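Local coordinates for hypothetical protein (Pseudomonas aeruginosa, PDB 2H9F), which probably catalyses the isomerisation of methylaconitate, as a member of the PrpF family of isomerases, at residues I147-V152 / V176-D181; I8-T13 / V23-E28. All blocks are in the same frame, centred on the assembly; numbering follows the deposited sequence.

How the interactions relate
From the N terminus, interaction 2 comes first: it closes the short hairpin of strands 7-17 and 20-26, with nine residues between its segments. Interaction 1 follows much later, where strand 175-180 returns along strand 144-153 after a connection of 23 residues that contains no helix. The two loops lie in series and neither nest nor cross. The centres of interaction 1 and interaction 2 are about 24 Å apart. The nearest atoms of interaction 1 and interaction 2 are about 11 Å apart, so the two do not touch. Two elements connect them indirectly. Helix 106-118 meets Phe-24 of interaction 2 and Leu-177 of interaction 1, and strand 369-386 pairs with both strand 7-17 and strand 175-180.

Interaction 1. Residues I147-V152 / V176-D181; sequences IAHVPV and VLEFLD
Ile-147 and Glu-178 face each other as a hydrogen-bonded antiparallel pair, with nearly straight bonds in both directions. Ile-147 N gives its hydrogen to Glu-178 O at 2.9 Å, and Glu-178 N gives its own to Ile-147 O at 2.8 Å. The strand axes run 167° apart. One residue on, Ala-148 and Leu-177 make the non-hydrogen-bonded pair, and here the packing is tight: Leu-177 CD2 lies 3.7 Å from Ala-148 CB. With the leucine CG anti to the carbonyl carbon (chi1 -59°) and CD1 in turn anti to CA, the CD2 branch is left to lie alongside the alanine methyl. Both residues are buried, and Leu-177 also touches Thr-110 of helix 106-118.

On the other face, Ile-147, His-149, Val-176 and Glu-178 are all partly exposed. The backbone pairing loosens at the His-149/Val-176 end, where one direct bond remains, from His-149 N to Val-176 O at 2.9 Å. A water bridges the other pair of backbone atoms, donating to His-149 O at 2.7 Å and accepting from Val-176 N at 3.2 Å. The imidazole reaches across toward the neighbouring strand, its CD2 3.4 Å from Val-176 O, which lies in the ring plane. Its NE2 comes to 3.3 Å from Glu-178 OE2, with ring and carboxylate planes 61° apart. Glu-178 OE1 has a long, weak ion pair with Lys-374.

Strand 144-153 pairs along its other edge with strand 131-139, and strand 175-180 pairs with strand 369-386. This apolar face against a helix and mixed face turned outward is consistent with the diaminopimelate epimerase-like fold of PrpF proteins, in which strands curl around a central helix.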
ATOM      1  N   ILE A 147      13.893 -26.037  -0.347  1.00 26.63           N
ATOM      2  CA  ILE A 147      14.879 -26.038   0.713  1.00 28.57           C
ATOM      3  C   ILE A 147      15.320 -24.604   0.822  1.00 27.36           C
ATOM      4  O   ILE A 147      15.692 -24.005  -0.177  1.00 29.95           O
ATOM      5  CB  ILE A 147      16.137 -26.882   0.378  1.00 27.79           C
ATOM      6  CG1 ILE A 147      15.746 -28.285  -0.075  1.00 31.47           C
ATOM      7  CG2 ILE A 147      17.070 -26.922   1.591  1.00 29.29           C
ATOM      8  CD1 ILE A 147      14.937 -29.044   0.901  1.00 30.33           C
ATOM      9  N   ALA A 148      15.203 -24.063   2.024  1.00 27.05           N
ATOM     10  CA  ALA A 148      15.642 -22.726   2.350  1.00 25.51           C
ATOM     11  C   ALA A 148      16.833 -22.845   3.305  1.00 25.81           C
ATOM     12  O   ALA A 148      16.731 -23.402   4.405  1.00 30.09           O
ATOM     13  CB  ALA A 148      14.493 -21.926   2.978  1.00 24.87           C
ATOM     14  N   HIS A 149      17.969 -22.315   2.868  1.00 28.35           N
ATOM     15  CA  HIS A 149      19.169 -22.313   3.659  1.00 28.51           C
ATOM     16  C   HIS A 149      19.203 -21.015   4.419  1.00 29.17           C
ATOM     17  O   HIS A 149      19.604 -19.972   3.884  1.00 30.84           O
ATOM     18  CB  HIS A 149      20.384 -22.464   2.754  1.00 30.44           C
ATOM     19  CG  HIS A 149      20.363 -23.713   1.919  1.00 29.43           C
ATOM     20  ND1 HIS A 149      20.983 -24.874   2.308  1.00 30.71           N
ATOM     21  CD2 HIS A 149      19.823 -23.967   0.705  1.00 35.09           C
ATOM     22  CE1 HIS A 149      20.803 -25.797   1.385  1.00 34.36           C
ATOM     23  NE2 HIS A 149      20.092 -25.277   0.406  1.00 31.40           N
ATOM     24  N   VAL A 150      18.774 -21.069   5.676  1.00 29.01           N
ATOM     25  CA  VAL A 150      18.537 -19.869   6.450  1.00 26.82           C
ATOM     26  C   VAL A 150      19.673 -19.652   7.405  1.00 27.35           C
ATOM     27  O   VAL A 150      19.992 -20.528   8.207  1.00 26.59           O
ATOM     28  CB  VAL A 150      17.177 -19.980   7.230  1.00 27.59           C
ATOM     29  CG1 VAL A 150      16.943 -18.741   8.090  1.00 27.20           C
ATOM     30  CG2 VAL A 150      16.060 -20.160   6.287  1.00 26.13           C
ATOM     31  N   PRO A 151      20.324 -18.472   7.345  1.00 28.24           N
ATOM     32  CA  PRO A 151      21.408 -18.288   8.267  1.00 26.49           C
ATOM     33  C   PRO A 151      20.936 -18.035   9.672  1.00 28.49           C
ATOM     34  O   PRO A 151      19.867 -17.445   9.877  1.00 30.25           O
ATOM     35  CB  PRO A 151      22.131 -17.057   7.702  1.00 27.85           C
ATOM     36  CG  PRO A 151      21.037 -16.265   7.062  1.00 27.17           C
ATOM     37  CD  PRO A 151      20.113 -17.286   6.494  1.00 28.60           C
ATOM     38  N   VAL A 152      21.772 -18.431  10.620  1.00 28.78           N
ATOM     39  CA  VAL A 152      21.447 -18.462  12.032  1.00 28.22           C
ATOM     40  C   VAL A 152      22.656 -17.956  12.828  1.00 28.64           C
ATOM     41  O   VAL A 152      23.804 -18.355  12.566  1.00 28.84           O
ATOM     42  CB  VAL A 152      21.090 -19.878  12.472  1.00 28.84           C
ATOM     43  CG1 VAL A 152      20.987 -19.980  14.014  1.00 27.69           C
ATOM     44  CG2 VAL A 152      19.811 -20.364  11.763  1.00 27.92           C
ATOM     45  N   VAL A 176      19.547 -18.587   0.469  1.00 30.58           N
ATOM     46  CA  VAL A 176      19.550 -19.332  -0.782  1.00 28.77           C
ATOM     47  C   VAL A 176      18.384 -20.324  -0.747  1.00 27.14           C
ATOM     48  O   VAL A 176      18.205 -21.028   0.240  1.00 27.16           O
ATOM     49  CB  VAL A 176      20.894 -20.123  -0.922  1.00 30.34           C
ATOM     50  CG1 VAL A 176      20.870 -21.054  -2.115  1.00 29.04           C
ATOM     51  CG2 VAL A 176      22.085 -19.156  -0.966  1.00 26.74           C
ATOM     52  N   LEU A 177      17.604 -20.370  -1.830  1.00 27.36           N
ATOM     53  CA  LEU A 177      16.499 -21.285  -1.964  1.00 29.65           C
ATOM     54  C   LEU A 177      16.796 -22.292  -3.043  1.00 30.21           C
ATOM     55  O   LEU A 177      17.339 -21.910  -4.078  1.00 31.55           O
ATOM     56  CB  LEU A 177      15.221 -20.530  -2.368  1.00 30.40           C
ATOM     57  CG  LEU A 177      14.670 -19.419  -1.457  1.00 30.72           C
ATOM     58  CD1 LEU A 177      13.567 -18.642  -2.189  1.00 32.25           C
ATOM     59  CD2 LEU A 177      14.167 -19.979  -0.112  1.00 27.52           C
ATOM     60  N   GLU A 178      16.395 -23.551  -2.829  1.00 31.18           N
ATOM     61  CA  GLU A 178      16.455 -24.589  -3.847  1.00 33.22           C
ATOM     62  C   GLU A 178      15.062 -25.157  -4.060  1.00 32.04           C
ATOM     63  O   GLU A 178      14.488 -25.721  -3.146  1.00 29.24           O
ATOM     64  CB  GLU A 178      17.361 -25.781  -3.459  1.00 30.97           C
ATOM     65  CG  GLU A 178      18.663 -25.416  -2.855  1.00 40.40           C
ATOM     66  CD  GLU A 178      19.622 -26.611  -2.713  1.00 40.65           C
ATOM     67  OE1 GLU A 178      19.181 -27.768  -2.682  1.00 52.61           O
ATOM     68  OE2 GLU A 178      20.840 -26.360  -2.649  1.00 61.22           O
ATOM     69  N   PHE A 179      14.558 -25.013  -5.278  1.00 29.58           N
ATOM     70  CA  PHE A 179      13.295 -25.586  -5.668  1.00 30.79           C
ATOM     71  C   PHE A 179      13.579 -26.915  -6.332  1.00 31.47           C
ATOM     72  O   PHE A 179      14.166 -26.977  -7.413  1.00 31.28           O
ATOM     73  CB  PHE A 179      12.576 -24.632  -6.609  1.00 30.93           C
ATOM     74  CG  PHE A 179      12.164 -23.349  -5.957  1.00 30.84           C
ATOM     75  CD1 PHE A 179      13.067 -22.324  -5.796  1.00 30.90           C
ATOM     76  CD2 PHE A 179      10.883 -23.181  -5.461  1.00 32.79           C
ATOM     77  CE1 PHE A 179      12.707 -21.133  -5.183  1.00 35.86           C
ATOM     78  CE2 PHE A 179      10.501 -21.979  -4.845  1.00 32.60           C
ATOM     79  CZ  PHE A 179      11.427 -20.963  -4.709  1.00 32.72           C
ATOM     80  N   LEU A 180      13.183 -27.993  -5.671  1.00 34.27           N
ATOM     81  CA  LEU A 180      13.458 -29.319  -6.165  1.00 34.71           C
ATOM     82  C   LEU A 180      12.433 -29.726  -7.214  1.00 36.63           C
ATOM     83  O   LEU A 180      11.234 -29.484  -7.062  1.00 35.13           O
ATOM     84  CB  LEU A 180      13.454 -30.334  -5.025  1.00 34.84           C
ATOM     85  CG  LEU A 180      14.436 -30.042  -3.883  1.00 35.12           C
ATOM     86  CD1 LEU A 180      14.564 -31.278  -2.953  1.00 26.89           C
ATOM     87  CD2 LEU A 180      15.817 -29.651  -4.361  1.00 30.10           C
ATOM     88  N   ASP A 181      12.922 -30.349  -8.281  1.00 38.01           N
ATOM     89  CA  ASP A 181      12.069 -30.894  -9.354  1.00 42.31           C
ATOM     90  C   ASP A 181      10.992 -29.905  -9.763  1.00 42.41           C
ATOM     91  O   ASP A 181       9.822 -30.222  -9.724  1.00 38.85           O
ATOM     92  CB  ASP A 181      11.450 -32.253  -8.953  1.00 42.60           C
ATOM     93  CG  ASP A 181      12.529 -33.330  -8.593  1.00 52.44           C
ATOM     94  OD1 ASP A 181      13.583 -33.461  -9.298  1.00 52.30           O
ATOM     95  OD2 ASP A 181      12.315 -34.050  -7.577  1.00 56.25           O
TER
HETATM   96  O   HOH W   1      21.802 -19.137   2.634  1.00 35.30           O

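Interaction 2. Residues I8-T13 / V23-E28; sequences IRIPAT and VFFRLE. With SO4 (sulfate ion), chain H.
Phe-25 turns its CD2-CE2 edge to the 8-13 strand, where Ile-10, Pro-11 and Ala-12 meet it. From CB the side chain leaves on the side away from its own carbonyl carbon (chi1 -59°), and chi2 of 87° turns the ring so that CD2 and CE2 lead toward the partner strand. CD2 comes first, 3.6 Å from Pro-11 O, which approaches obliquely to the ring. CE2, the next ring atom, lies 3.8 Å from Ile-10 CG2, a methyl sitting at the ring edge near its plane. The same carbon, Phe-25 CE2, is 3.9 Å from Ala-12 CB, which also packs on Val-23 CG1. Beyond the two segments the ring meets that of Phe-45 in helix 39-49.

The backbones join at Thr-13 and Phe-24, a hydrogen-bonded antiparallel pair. Phe-24 N bonds Thr-13 O at 2.6 Å, and Thr-13 N bonds Phe-24 O in the carbonyl plane. With the strand axes 126° apart, the ladder does not continue toward Arg-26. A water takes over there, donating to Pro-11 O at 2.8 Å and accepting from Arg-26 N at 2.9 Å.

At the end of its strand, Arg-26 is paired with acids. Glu-28 OE2 lies over the centre of one guanidinium face, an attraction of charges to which no N-H points, and Arg-26 NE has a salt bridge to Asp-29. A sulfate sits at the guanidinium edge; its bonds to NH1 are weak, the shorter being Arg-26 NH1 to sulfate O1 at 3.4 Å.

Cohesion of the hairpin here thus rests on apolar contacts and two direct backbone bonds. The sulfate is probably from the crystallisation liquor, and bonds this weak are no evidence of a physiological anion site.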
ATOM      1  N   ILE A   8     -10.965 -10.074  18.157  1.00 32.85           N
ATOM      2  CA  ILE A   8     -10.146 -11.270  18.464  1.00 35.47           C
ATOM      3  C   ILE A   8      -8.702 -10.849  18.244  1.00 34.43           C
ATOM      4  O   ILE A   8      -8.431 -10.081  17.322  1.00 33.14           O
ATOM      5  CB  ILE A   8     -10.595 -12.437  17.508  1.00 37.04           C
ATOM      6  CG1 ILE A   8     -12.073 -12.687  17.766  1.00 44.43           C
ATOM      7  CG2 ILE A   8      -9.885 -13.722  17.709  1.00 38.35           C
ATOM      8  CD1 ILE A   8     -12.418 -12.897  19.213  1.00 47.39           C
ATOM      9  N   ARG A   9      -7.799 -11.274  19.128  1.00 31.26           N
ATOM     10  CA  ARG A   9      -6.365 -11.112  18.912  1.00 32.20           C
ATOM     11  C   ARG A   9      -5.755 -12.460  18.480  1.00 30.78           C
ATOM     12  O   ARG A   9      -5.900 -13.479  19.194  1.00 35.67           O
ATOM     13  CB  ARG A   9      -5.650 -10.607  20.184  1.00 33.56           C
ATOM     14  CG  ARG A   9      -6.281  -9.422  20.989  1.00 39.77           C
ATOM     15  CD  ARG A   9      -5.222  -8.798  21.963  1.00 42.91           C
ATOM     16  NE  ARG A   9      -4.475  -9.792  22.776  1.00 54.39           N
ATOM     17  CZ  ARG A   9      -3.190  -9.719  23.176  1.00 51.91           C
ATOM     18  NH1 ARG A   9      -2.403  -8.697  22.874  1.00 53.29           N
ATOM     19  NH2 ARG A   9      -2.682 -10.706  23.901  1.00 57.10           N
ATOM     20  N   ILE A  10      -5.164 -12.483  17.283  1.00 27.04           N
ATOM     21  CA  ILE A  10      -4.572 -13.698  16.667  1.00 28.91           C
ATOM     22  C   ILE A  10      -3.088 -13.513  16.508  1.00 29.00           C
ATOM     23  O   ILE A  10      -2.645 -12.545  15.852  1.00 28.44           O
ATOM     24  CB  ILE A  10      -5.245 -14.082  15.303  1.00 30.61           C
ATOM     25  CG1 ILE A  10      -6.758 -14.116  15.454  1.00 33.61           C
ATOM     26  CG2 ILE A  10      -4.761 -15.491  14.757  1.00 23.30           C
ATOM     27  CD1 ILE A  10      -7.482 -14.108  14.153  1.00 28.78           C
ATOM     28  N   PRO A  11      -2.302 -14.375  17.181  1.00 28.76           N
ATOM     29  CA  PRO A  11      -0.844 -14.304  17.030  1.00 31.62           C
ATOM     30  C   PRO A  11      -0.450 -14.363  15.562  1.00 29.00           C
ATOM     31  O   PRO A  11      -0.901 -15.230  14.842  1.00 26.94           O
ATOM     32  CB  PRO A  11      -0.329 -15.535  17.787  1.00 30.03           C
ATOM     33  CG  PRO A  11      -1.455 -15.963  18.654  1.00 33.04           C
ATOM     34  CD  PRO A  11      -2.720 -15.477  18.051  1.00 27.76           C
ATOM     35  N   ALA A  12       0.413 -13.445  15.138  1.00 28.35           N
ATOM     36  CA  ALA A  12       0.813 -13.327  13.734  1.00 25.12           C
ATOM     37  C   ALA A  12       2.156 -12.627  13.697  1.00 27.88           C
ATOM     38  O   ALA A  12       2.525 -11.930  14.628  1.00 27.50           O
ATOM     39  CB  ALA A  12      -0.158 -12.459  12.901  1.00 26.19           C
ATOM     40  N   THR A  13       2.797 -12.787  12.553  1.00 26.68           N
ATOM     41  CA  THR A  13       4.048 -12.140  12.211  1.00 29.80           C
ATOM     42  C   THR A  13       3.905 -11.582  10.795  1.00 27.94           C
ATOM     43  O   THR A  13       3.469 -12.275   9.843  1.00 27.25           O
ATOM     44  CB  THR A  13       5.204 -13.116  12.324  1.00 27.32           C
ATOM     45  OG1 THR A  13       5.115 -13.752  13.611  1.00 31.55           O
ATOM     46  CG2 THR A  13       6.573 -12.378  12.195  1.00 24.39           C
ATOM     47  N   VAL A  23       1.221 -11.730   5.872  1.00 26.13           N
ATOM     48  CA  VAL A  23       0.906 -11.921   7.256  1.00 28.59           C
ATOM     49  C   VAL A  23       1.014 -13.414   7.457  1.00 30.15           C
ATOM     50  O   VAL A  23       0.350 -14.154   6.746  1.00 24.83           O
ATOM     51  CB  VAL A  23      -0.528 -11.478   7.643  1.00 32.33           C
ATOM     52  CG1 VAL A  23      -0.715 -11.638   9.153  1.00 32.44           C
ATOM     53  CG2 VAL A  23      -0.829 -10.037   7.206  1.00 25.94           C
ATOM     54  N   PHE A  24       1.886 -13.825   8.393  1.00 27.47           N
ATOM     55  CA  PHE A  24       2.192 -15.217   8.644  1.00 29.35           C
ATOM     56  C   PHE A  24       1.581 -15.723   9.961  1.00 27.16           C
ATOM     57  O   PHE A  24       1.646 -15.072  11.005  1.00 26.95           O
ATOM     58  CB  PHE A  24       3.709 -15.456   8.654  1.00 27.23           C
ATOM     59  CG  PHE A  24       4.354 -15.438   7.305  1.00 28.65           C
ATOM     60  CD1 PHE A  24       4.447 -14.261   6.565  1.00 28.12           C
ATOM     61  CD2 PHE A  24       4.959 -16.566   6.813  1.00 28.10           C
ATOM     62  CE1 PHE A  24       5.053 -14.234   5.342  1.00 27.28           C
ATOM     63  CE2 PHE A  24       5.585 -16.544   5.597  1.00 31.61           C
ATOM     64  CZ  PHE A  24       5.627 -15.383   4.856  1.00 28.77           C
ATOM     65  N   PHE A  25       0.988 -16.913   9.872  1.00 28.90           N
ATOM     66  CA  PHE A  25       0.402 -17.565  11.018  1.00 27.87           C
ATOM     67  C   PHE A  25       0.956 -18.963  11.213  1.00 27.98           C
ATOM     68  O   PHE A  25       1.111 -19.685  10.248  1.00 29.98           O
ATOM     69  CB  PHE A  25      -1.105 -17.732  10.787  1.00 29.64           C
ATOM     70  CG  PHE A  25      -1.822 -16.454  10.575  1.00 28.69           C
ATOM     71  CD1 PHE A  25      -1.917 -15.905   9.314  1.00 29.09           C
ATOM     72  CD2 PHE A  25      -2.399 -15.786  11.649  1.00 27.87           C
ATOM     73  CE1 PHE A  25      -2.578 -14.682   9.108  1.00 30.12           C
ATOM     74  CE2 PHE A  25      -3.116 -14.602  11.447  1.00 27.02           C
ATOM     75  CZ  PHE A  25      -3.217 -14.061  10.169  1.00 25.52           C
ATOM     76  N   ARG A  26       1.166 -19.365  12.462  1.00 27.21           N
ATOM     77  CA  ARG A  26       1.222 -20.808  12.773  1.00 30.24           C
ATOM     78  C   ARG A  26      -0.164 -21.404  12.787  1.00 29.27           C
ATOM     79  O   ARG A  26      -1.086 -20.812  13.357  1.00 31.52           O
ATOM     80  CB  ARG A  26       1.821 -21.058  14.128  1.00 29.57           C
ATOM     81  CG  ARG A  26       3.068 -20.253  14.413  1.00 36.06           C
ATOM     82  CD  ARG A  26       3.772 -20.721  15.648  1.00 37.13           C
ATOM     83  NE  ARG A  26       2.926 -20.669  16.824  1.00 40.56           N
ATOM     84  CZ  ARG A  26       3.291 -21.066  18.036  1.00 45.87           C
ATOM     85  NH1 ARG A  26       4.506 -21.557  18.251  1.00 47.52           N
ATOM     86  NH2 ARG A  26       2.407 -21.014  19.031  1.00 46.36           N
ATOM     87  N   LEU A  27      -0.332 -22.601  12.233  1.00 30.67           N
ATOM     88  CA  LEU A  27      -1.655 -23.226  12.211  1.00 30.80           C
ATOM     89  C   LEU A  27      -2.310 -23.285  13.600  1.00 31.16           C
ATOM     90  O   LEU A  27      -3.471 -22.935  13.757  1.00 29.53           O
ATOM     91  CB  LEU A  27      -1.574 -24.628  11.603  1.00 30.76           C
ATOM     92  CG  LEU A  27      -2.842 -25.457  11.517  1.00 33.02           C
ATOM     93  CD1 LEU A  27      -3.894 -24.847  10.581  1.00 34.98           C
ATOM     94  CD2 LEU A  27      -2.438 -26.862  11.087  1.00 28.42           C
ATOM     95  N   GLU A  28      -1.547 -23.691  14.602  1.00 32.81           N
ATOM     96  CA  GLU A  28      -2.038 -23.814  15.977  1.00 35.23           C
ATOM     97  C   GLU A  28      -2.503 -22.495  16.597  1.00 32.83           C
ATOM     98  O   GLU A  28      -3.269 -22.507  17.552  1.00 30.68           O
ATOM     99  CB  GLU A  28      -0.936 -24.424  16.870  1.00 36.56           C
ATOM    100  CG  GLU A  28       0.277 -23.480  17.122  1.00 42.49           C
ATOM    101  CD  GLU A  28       1.536 -24.196  17.704  1.00 46.82           C
ATOM    102  OE1 GLU A  28       1.413 -24.607  18.890  1.00 48.10           O
ATOM    103  OE2 GLU A  28       2.614 -24.319  16.985  1.00 50.12           O
TER
HETATM  104  S   SO4 H 402       4.394 -21.911  22.203  1.00131.95           S
HETATM  105  O1  SO4 H 402       5.204 -20.886  21.538  1.00131.15           O
HETATM  106  O2  SO4 H 402       4.253 -23.089  21.341  1.00131.80           O
HETATM  107  O3  SO4 H 402       5.068 -22.294  23.445  1.00133.27           O
HETATM  108  O4  SO4 H 402       3.067 -21.374  22.517  1.00130.95           O
HETATM  109  O   HOH W   2       0.990 -17.205  14.421  1.00 22.56           O